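PDB 3BS0: TodX from Pseudomonas putida, which probably carries toluene and related aromatic hydrocarbons across the outer membrane, as a beta-barrel transporter of the FadL family. Local coordinates for residues 184-187 and 188-191; 31-34 and 35-38; 173-176 and 177-181; 17-20 and 21-25. All coordinates share one frame; numbering follows the deposited sequence.

Overall arrangement
The four local contacts form two pairs on opposite sides of the chain's centre. Interactions 4 and 2 come first along the chain, both in the irregular stretch between helix 11-15 and strand 44-60; their centres lie about 9 Å apart and they touch. This N-terminal stretch is consistent with the plug that fills the barrel in FadL relatives. Interactions 3 and 1 follow, on helices 170-179 and 186-194 of the excursion between strands 151-169 and 214-228; their centres are about 12 Å apart, and each has a detergent molecule beside it. About 52 Å separates the centres of interactions 1 and 2, the probable plug lying well away from the detergent-contacting helices.

Interaction 1: residues 184-187 and 188-191; sequences GGLV and PSLA. With C8E ((hydroxyethyloxy)tri(ethyloxy)octane), chain C.
Leu186 and Leu190, one turn apart on helix 186-194, lie side by side and point the same way, the CD2 methyl of Leu186 being 3.7 Å from the CD1 methyl of Leu190. Leu190 carries its CG beside the backbone N and anti to the carbonyl carbon (chi1 -62°), which lays the branch back along the preceding turn, CG 3.6 Å from Leu186 O. That same oxygen receives the N-H of Leu190 in a fairly straight bond of 3.0 Å from Leu190 N to Leu186 O (159° at the hydrogen). Ala191 N bonds to Val187 O in the same way, whereas Pro188 has no N-H to give. Ser189 turns its hydroxyl back toward Gly185: OG donates to Gly185 O at 3.2 Å and also lies 3.5 Å from Leu186 CD2. A detergent's octyl chain runs past the end of the segment, its C5 3.7 Å from Ala191 CA and its C2 4.1 Å from Leu190 CB. Shortening Leu190 to an alanine would probably take from Leu186 CD2 its partner within the helix and open a gap between the helix and Leu264 and Leu266. Both leucines pack onto Leu254 of strand 244-257 and Leu266 of strand 263-272, Leu190 also reaching Leu264, while the backbone of Leu186 bonds to Gly321 of strand 320-324.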
loop_
_atom_site.group_PDB
_atom_site.type_symbol
_atom_site.label_atom_id
_atom_site.label_comp_id
_atom_site.label_asym_id
_atom_site.label_seq_id
_atom_site.Cartn_x
_atom_site.Cartn_y
_atom_site.Cartn_z
ATOM N N GLY A 184 9.967 27.681 -9.768
ATOM C CA GLY A 184 9.600 28.486 -8.630
ATOM C C GLY A 184 10.577 29.609 -8.405
ATOM O O GLY A 184 11.728 29.547 -8.853
ATOM N N GLY A 185 10.110 30.641 -7.712
ATOM C CA GLY A 185 10.953 31.774 -7.410
ATOM C C GLY A 185 12.098 31.406 -6.485
ATOM O O GLY A 185 13.074 32.151 -6.380
ATOM N N LEU A 186 12.002 30.264 -5.813
ATOM C CA LEU A 186 13.082 29.871 -4.905
ATOM C C LEU A 186 14.267 29.348 -5.684
ATOM O O LEU A 186 15.365 29.218 -5.146
ATOM C CB LEU A 186 12.616 28.818 -3.895
ATOM C CG LEU A 186 12.047 29.363 -2.580
ATOM C CD1 LEU A 186 11.711 28.214 -1.630
ATOM C CD2 LEU A 186 13.073 30.310 -1.947
ATOM N N VAL A 187 14.047 29.057 -6.960
ATOM C CA VAL A 187 15.135 28.563 -7.783
ATOM C C VAL A 187 16.226 29.623 -7.840
ATOM O O VAL A 187 17.336 29.377 -7.373
ATOM C CB VAL A 187 14.673 28.219 -9.215
ATOM C CG1 VAL A 187 15.875 27.902 -10.095
ATOM C CG2 VAL A 187 13.712 27.060 -9.180
ATOM N N PRO A 188 15.924 30.825 -8.383
ATOM C CA PRO A 188 16.935 31.879 -8.465
ATOM C C PRO A 188 17.454 32.431 -7.153
ATOM O O PRO A 188 18.471 33.095 -7.139
ATOM C CB PRO A 188 16.251 32.954 -9.299
ATOM C CG PRO A 188 14.826 32.776 -8.970
ATOM C CD PRO A 188 14.662 31.289 -8.991
ATOM N N SER A 189 16.779 32.202 -6.043
ATOM C CA SER A 189 17.322 32.740 -4.799
ATOM C C SER A 189 18.205 31.747 -4.042
ATOM O O SER A 189 19.182 32.145 -3.410
ATOM C CB SER A 189 16.192 33.245 -3.893
ATOM O OG SER A 189 15.084 32.374 -3.948
ATOM N N LEU A 190 17.886 30.459 -4.121
ATOM C CA LEU A 190 18.684 29.461 -3.419
ATOM C C LEU A 190 19.808 28.826 -4.258
ATOM O O LEU A 190 20.819 28.370 -3.718
ATOM C CB LEU A 190 17.763 28.366 -2.866
ATOM C CG LEU A 190 16.752 28.879 -1.838
ATOM C CD1 LEU A 190 15.781 27.770 -1.463
ATOM C CD2 LEU A 190 17.488 29.384 -0.608
ATOM N N ALA A 191 19.622 28.810 -5.571
ATOM C CA ALA A 191 20.588 28.224 -6.500
ATOM C C ALA A 191 22.048 28.552 -6.235
ATOM O O ALA A 191 22.916 27.691 -6.401
ATOM C CB ALA A 191 20.236 28.615 -7.923
HETATM C C1 C8E C . 15.614 24.248 -3.611
HETATM C C2 C8E C . 16.334 25.001 -4.625
HETATM C C3 C8E C . 17.259 24.200 -5.421
HETATM C C4 C8E C . 17.756 25.034 -6.495
HETATM C C5 C8E C . 19.216 24.830 -6.602
HETATM C C6 C8E C . 19.645 24.789 -7.989
HETATM C C7 C8E C . 21.049 24.515 -7.760
HETATM C C8 C8E C . 21.691 24.059 -9.002
HETATM O O9 C8E C . 23.032 24.311 -9.380
HETATM C C10 C8E C . 23.453 25.662 -9.527
HETATM C C11 C8E C . 24.902 25.609 -9.930
HETATM O O12 C8E C . 25.388 26.908 -10.365
HETATM C C13 C8E C . 26.039 27.730 -9.329
HETATM C C14 C8E C . 27.583 27.846 -9.061
HETATM O O15 C8E C . 28.379 27.627 -7.846
#

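Interaction 2: residues 31-34 and 35-38; sequences ISNP and ATLS
Asn33 O is the focus of a tight turn, accepting both the backbone N-H and the hydroxyl of Thr36. The backbone hydrogen bond is well formed: Thr36 N lies 2.8 Å from Asn33 O, almost straight at the hydrogen (168°). The hydroxyl comes round because Thr36 places OG1 between its backbone N and carbonyl carbon (chi1 46°), though the modelled bond is too short for its exact length to be trusted. One residue on, Leu37 N donates to Pro34 O at 3.0 Å, continuing the three-residue spacing of a 3-10 turn. Asn33 also reaches forward with its side chain. Its CG stands anti to the backbone N (chi1 -176°), bringing OD1 within 3.3 Å of Ala35 N in a weak bond that makes an Asx turn at the entry to the 3-10 segment. Packing fills in around these bonds. Asn33 OD1 rests 3.4 Å from the Ala35 methyl, and Asn33 ND2 lies 3.8 Å from Thr36 CG2, the two side chains slanting across each other. The Leu37 side chain lies beside Pro34 O. The turn is buried among barrel strands: Pro34 O takes a second hydrogen bond from Ser142 of strand 129-143, Asn33 and Pro34 lie against Thr226 and Arg222 of strand 214-228, and Asn33 ND2 bonds weakly to Ser21 O in the same N-terminal stretch.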
loop_
_atom_site.group_PDB
_atom_site.type_symbol
_atom_site.label_atom_id
_atom_site.label_comp_id
_atom_site.label_asym_id
_atom_site.label_seq_id
_atom_site.Cartn_x
_atom_site.Cartn_y
_atom_site.Cartn_z
ATOM N N ILE A 31 -13.582 -4.662 1.311
ATOM C CA ILE A 31 -12.773 -3.871 0.383
ATOM C C ILE A 31 -12.562 -4.622 -0.926
ATOM O O ILE A 31 -12.568 -4.027 -2.017
ATOM C CB ILE A 31 -11.370 -3.607 0.907
ATOM C CG1 ILE A 31 -11.419 -2.905 2.258
ATOM C CG2 ILE A 31 -10.612 -2.769 -0.120
ATOM C CD1 ILE A 31 -10.078 -2.926 2.964
ATOM N N SER A 32 -12.324 -5.927 -0.804
ATOM C CA SER A 32 -12.107 -6.767 -1.959
ATOM C C SER A 32 -13.448 -7.031 -2.616
ATOM O O SER A 32 -13.994 -6.148 -3.278
ATOM C CB SER A 32 -11.439 -8.062 -1.534
ATOM O OG SER A 32 -12.104 -8.642 -0.431
ATOM N N ASN A 33 -13.999 -8.225 -2.420
ATOM C CA ASN A 33 -15.291 -8.562 -3.011
ATOM C C ASN A 33 -16.386 -8.790 -1.951
ATOM O O ASN A 33 -16.651 -9.921 -1.549
ATOM C CB ASN A 33 -15.137 -9.803 -3.885
ATOM C CG ASN A 33 -16.405 -10.155 -4.612
ATOM O OD1 ASN A 33 -17.313 -9.326 -4.728
ATOM N ND2 ASN A 33 -16.476 -11.378 -5.126
ATOM N N PRO A 34 -17.050 -7.712 -1.507
ATOM C CA PRO A 34 -18.101 -7.831 -0.495
ATOM C C PRO A 34 -19.184 -8.863 -0.786
ATOM O O PRO A 34 -19.906 -9.270 0.124
ATOM C CB PRO A 34 -18.662 -6.409 -0.401
ATOM C CG PRO A 34 -18.386 -5.844 -1.747
ATOM C CD PRO A 34 -16.990 -6.333 -2.021
ATOM N N ALA A 35 -19.300 -9.283 -2.044
ATOM C CA ALA A 35 -20.308 -10.267 -2.411
ATOM C C ALA A 35 -19.972 -11.604 -1.794
ATOM O O ALA A 35 -20.821 -12.496 -1.743
ATOM C CB ALA A 35 -20.388 -10.402 -3.906
ATOM N N THR A 36 -18.734 -11.756 -1.332
ATOM C CA THR A 36 -18.335 -13.011 -0.716
ATOM C C THR A 36 -18.773 -13.085 0.741
ATOM O O THR A 36 -18.665 -14.139 1.360
ATOM C CB THR A 36 -16.805 -13.234 -0.748
ATOM O OG1 THR A 36 -16.139 -12.028 -0.347
ATOM C CG2 THR A 36 -16.339 -13.674 -2.128
ATOM N N LEU A 37 -19.266 -11.980 1.291
ATOM C CA LEU A 37 -19.674 -11.988 2.685
ATOM C C LEU A 37 -20.883 -12.888 2.906
ATOM O O LEU A 37 -21.173 -13.294 4.040
ATOM C CB LEU A 37 -19.984 -10.568 3.174
ATOM C CG LEU A 37 -18.807 -9.593 3.281
ATOM C CD1 LEU A 37 -19.349 -8.243 3.712
ATOM C CD2 LEU A 37 -17.747 -10.107 4.268
ATOM N N SER A 38 -21.589 -13.211 1.826
ATOM C CA SER A 38 -22.760 -14.066 1.952
ATOM C C SER A 38 -22.357 -15.515 2.180
ATOM O O SER A 38 -23.202 -16.361 2.488
ATOM C CB SER A 38 -23.658 -13.939 0.725
ATOM O OG SER A 38 -24.503 -12.813 0.842
#

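Interaction 3: residues 173-176 and 177-181; sequences VGAL and TAQGN
Val173 O is held by two donors of Thr177, the backbone N and the side-chain hydroxyl, which arrive from opposite faces of the carbonyl plane. The backbone bond is nearly straight, Thr177 N to Val173 O being 2.8 Å at 165°, and Ala178 N repeats the i to i+4 pattern with Gly174 O. At the end of the helix, Gly180 turns to positive phi (87°) and the chain closes in a Schellman motif, Asn181 N bonding weakly to Leu176 O at 2.8 Å. Among side-chain bonds, Thr177 OG1 sits beside its own backbone N (chi1 -74°), from where it leans back over the preceding turn to donate to Val173 O at 3.0 Å. A valine at the Thr177 position would remove this hydroxyl and would probably leave Val173 O with the backbone amide as its one donor within the turn. Side-chain packing centres on Leu176, whose CD2 methyl lies 4.0 Å from Asn181 CB; its side chain crosses that of Asn181 at about a right angle. The Gln179 side chain lies close by, but its modelled place is doubtful. Leu176 also touches a bound detergent molecule. Beyond the helix, Leu176 and Thr177 pack on Leu182 of the short strand 182-183, which pairs with strand 320-324, and the backbone of Asn181 bonds to Ala325 just past that strand.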
loop_
_atom_site.group_PDB
_atom_site.type_symbol
_atom_site.label_atom_id
_atom_site.label_comp_id
_atom_site.label_asym_id
_atom_site.label_seq_id
_atom_site.Cartn_x
_atom_site.Cartn_y
_atom_site.Cartn_z
ATOM N N VAL A 173 19.148 18.160 -8.460
ATOM C CA VAL A 173 18.328 19.363 -8.578
ATOM C C VAL A 173 18.700 20.105 -9.849
ATOM O O VAL A 173 17.833 20.687 -10.499
ATOM C CB VAL A 173 18.492 20.309 -7.385
ATOM C CG1 VAL A 173 17.942 19.674 -6.131
ATOM C CG2 VAL A 173 19.930 20.653 -7.213
ATOM N N GLY A 174 19.981 20.076 -10.209
ATOM C CA GLY A 174 20.413 20.737 -11.429
ATOM C C GLY A 174 19.721 20.181 -12.667
ATOM O O GLY A 174 19.279 20.929 -13.530
ATOM N N ALA A 175 19.611 18.857 -12.756
ATOM C CA ALA A 175 18.971 18.226 -13.902
ATOM C C ALA A 175 17.484 18.474 -13.895
ATOM O O ALA A 175 16.888 18.640 -14.941
ATOM C CB ALA A 175 19.247 16.715 -13.920
ATOM N N LEU A 176 16.870 18.480 -12.723
ATOM C CA LEU A 176 15.432 18.725 -12.657
ATOM C C LEU A 176 15.207 20.134 -13.175
ATOM O O LEU A 176 14.400 20.365 -14.075
ATOM C CB LEU A 176 14.940 18.606 -11.212
ATOM C CG LEU A 176 14.826 17.150 -10.777
ATOM C CD1 LEU A 176 14.389 17.057 -9.340
ATOM C CD2 LEU A 176 13.821 16.449 -11.685
ATOM N N THR A 177 15.962 21.059 -12.587
ATOM C CA THR A 177 15.927 22.463 -12.917
ATOM C C THR A 177 16.174 22.661 -14.398
ATOM O O THR A 177 15.392 23.327 -15.080
ATOM C CB THR A 177 16.993 23.226 -12.105
ATOM O OG1 THR A 177 16.558 23.338 -10.745
ATOM C CG2 THR A 177 17.217 24.598 -12.659
ATOM N N ALA A 178 17.257 22.077 -14.895
ATOM C CA ALA A 178 17.608 22.193 -16.303
ATOM C C ALA A 178 16.604 21.514 -17.240
ATOM O O ALA A 178 16.486 21.890 -18.410
ATOM C CB ALA A 178 18.994 21.629 -16.528
ATOM N N GLN A 179 15.892 20.510 -16.731
ATOM C CA GLN A 179 14.886 19.799 -17.517
ATOM C C GLN A 179 13.600 20.617 -17.496
ATOM O O GLN A 179 12.666 20.362 -18.262
ATOM C CB GLN A 179 14.573 18.432 -16.902
ATOM C CG GLN A 179 15.704 17.416 -16.881
ATOM C CD GLN A 179 15.343 16.171 -16.070
ATOM O OE1 GLN A 179 14.940 16.257 -14.903
ATOM N NE2 GLN A 179 15.490 15.009 -16.687
ATOM N N GLY A 180 13.556 21.591 -16.596
ATOM C CA GLY A 180 12.373 22.413 -16.459
ATOM C C GLY A 180 11.363 21.791 -15.502
ATOM O O GLY A 180 10.283 22.342 -15.269
ATOM N N ASN A 181 11.704 20.636 -14.941
ATOM C CA ASN A 181 10.796 19.973 -14.013
ATOM C C ASN A 181 10.793 20.618 -12.645
ATOM O O ASN A 181 9.887 20.374 -11.850
ATOM C CB ASN A 181 11.133 18.488 -13.900
ATOM C CG ASN A 181 10.696 17.720 -15.124
ATOM O OD1 ASN A 181 9.511 17.721 -15.472
ATOM N ND2 ASN A 181 11.647 17.075 -15.798
#

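Interaction 4: residues 17-20 and 21-25; sequences GGTS and SSYYT
Tyr23 sets its CG between the backbone N and the carbonyl carbon (chi1 73°), which folds the ring back alongside the chain to meet Thr19, whose OG1 stands anti to its backbone N (chi1 -178°). The two side chains meet at about a right angle. Thr19 OG1 lies in the plane of the ring at its edge, 3.7 Å from Tyr23 CE2, while the modelled place of the Thr19 methyl CG2 is doubtful. Over one face comes the hydroxyl of Thr25, OG1 4.2 Å above the ring plane and offset toward the rim; the same Thr25 OG1 lies 3.9 Å from Ser20 CB, where the chain bends back on itself. This irregular, largely buried loop follows helix 11-15 and, as in FadL relatives, probably belongs to the N-terminal plug inside the barrel. Strand 293-302 and helix 11-15 both border the tyrosine, through Ala296 and Ile12. Ser21 OG is hydrogen-bonded to Asp298 of strand 293-302, its main polar partner, while Ser22 OG adds a weak bond to Ser21 OG at 3.4 Å. Thr19 O accepts a hydrogen bond from Ser13, tying the loop back to the helix before it.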
loop_
_atom_site.group_PDB
_atom_site.type_symbol
_atom_site.label_atom_id
_atom_site.label_comp_id
_atom_site.label_asym_id
_atom_site.label_seq_id
_atom_site.Cartn_x
_atom_site.Cartn_y
_atom_site.Cartn_z
ATOM N N GLY A 17 -2.209 -16.077 -1.677
ATOM C CA GLY A 17 -1.698 -15.295 -2.789
ATOM C C GLY A 17 -2.439 -14.057 -3.247
ATOM O O GLY A 17 -2.195 -13.574 -4.347
ATOM N N GLY A 18 -3.332 -13.533 -2.421
ATOM C CA GLY A 18 -4.064 -12.344 -2.809
ATOM C C GLY A 18 -5.343 -12.659 -3.547
ATOM O O GLY A 18 -6.004 -11.774 -4.080
ATOM N N THR A 19 -5.706 -13.935 -3.574
ATOM C CA THR A 19 -6.923 -14.348 -4.252
ATOM C C THR A 19 -8.134 -13.945 -3.408
ATOM O O THR A 19 -8.039 -13.920 -2.189
ATOM C CB THR A 19 -6.913 -15.862 -4.485
ATOM O OG1 THR A 19 -8.104 -16.230 -5.186
ATOM C CG2 THR A 19 -6.846 -16.617 -3.173
ATOM N N SER A 20 -9.264 -13.622 -4.040
ATOM C CA SER A 20 -10.442 -13.204 -3.272
ATOM C C SER A 20 -11.742 -13.036 -4.060
ATOM O O SER A 20 -12.759 -12.657 -3.492
ATOM C CB SER A 20 -10.162 -11.864 -2.592
ATOM O OG SER A 20 -10.443 -10.773 -3.473
ATOM N N SER A 21 -11.727 -13.303 -5.356
ATOM C CA SER A 21 -12.926 -13.102 -6.167
ATOM C C SER A 21 -14.198 -13.842 -5.759
ATOM O O SER A 21 -15.301 -13.350 -6.002
ATOM C CB SER A 21 -12.625 -13.424 -7.635
ATOM O OG SER A 21 -12.245 -14.778 -7.778
ATOM N N SER A 22 -14.079 -15.007 -5.135
ATOM C CA SER A 22 -15.308 -15.710 -4.809
ATOM C C SER A 22 -15.316 -16.800 -3.747
ATOM O O SER A 22 -15.879 -17.874 -3.972
ATOM C CB SER A 22 -15.880 -16.271 -6.100
ATOM O OG SER A 22 -14.826 -16.809 -6.889
ATOM N N TYR A 23 -14.710 -16.530 -2.594
ATOM C CA TYR A 23 -14.715 -17.492 -1.498
ATOM C C TYR A 23 -14.602 -16.738 -0.172
ATOM O O TYR A 23 -13.988 -15.671 -0.126
ATOM C CB TYR A 23 -13.584 -18.513 -1.677
ATOM C CG TYR A 23 -12.183 -18.021 -1.422
ATOM C CD1 TYR A 23 -11.608 -18.145 -0.162
ATOM C CD2 TYR A 23 -11.404 -17.484 -2.456
ATOM C CE1 TYR A 23 -10.285 -17.756 0.070
ATOM C CE2 TYR A 23 -10.085 -17.086 -2.241
ATOM C CZ TYR A 23 -9.528 -17.226 -0.972
ATOM O OH TYR A 23 -8.233 -16.826 -0.721
ATOM N N TYR A 24 -15.195 -17.266 0.900
ATOM C CA TYR A 24 -15.126 -16.563 2.179
ATOM C C TYR A 24 -13.723 -16.073 2.512
ATOM O O TYR A 24 -12.793 -16.853 2.721
ATOM C CB TYR A 24 -15.656 -17.393 3.352
ATOM C CG TYR A 24 -15.971 -16.497 4.541
ATOM C CD1 TYR A 24 -16.741 -15.334 4.369
ATOM C CD2 TYR A 24 -15.467 -16.762 5.814
ATOM C CE1 TYR A 24 -16.987 -14.460 5.429
ATOM C CE2 TYR A 24 -15.718 -15.886 6.886
ATOM C CZ TYR A 24 -16.473 -14.737 6.675
ATOM O OH TYR A 24 -16.697 -13.832 7.688
ATOM N N THR A 25 -13.601 -14.753 2.559
ATOM C CA THR A 25 -12.346 -14.090 2.838
ATOM C C THR A 25 -12.410 -13.435 4.220
ATOM O O THR A 25 -11.403 -13.014 4.772
ATOM C CB THR A 25 -12.074 -13.060 1.716
ATOM O OG1 THR A 25 -11.196 -13.652 0.746
ATOM C CG2 THR A 25 -11.478 -11.766 2.269
#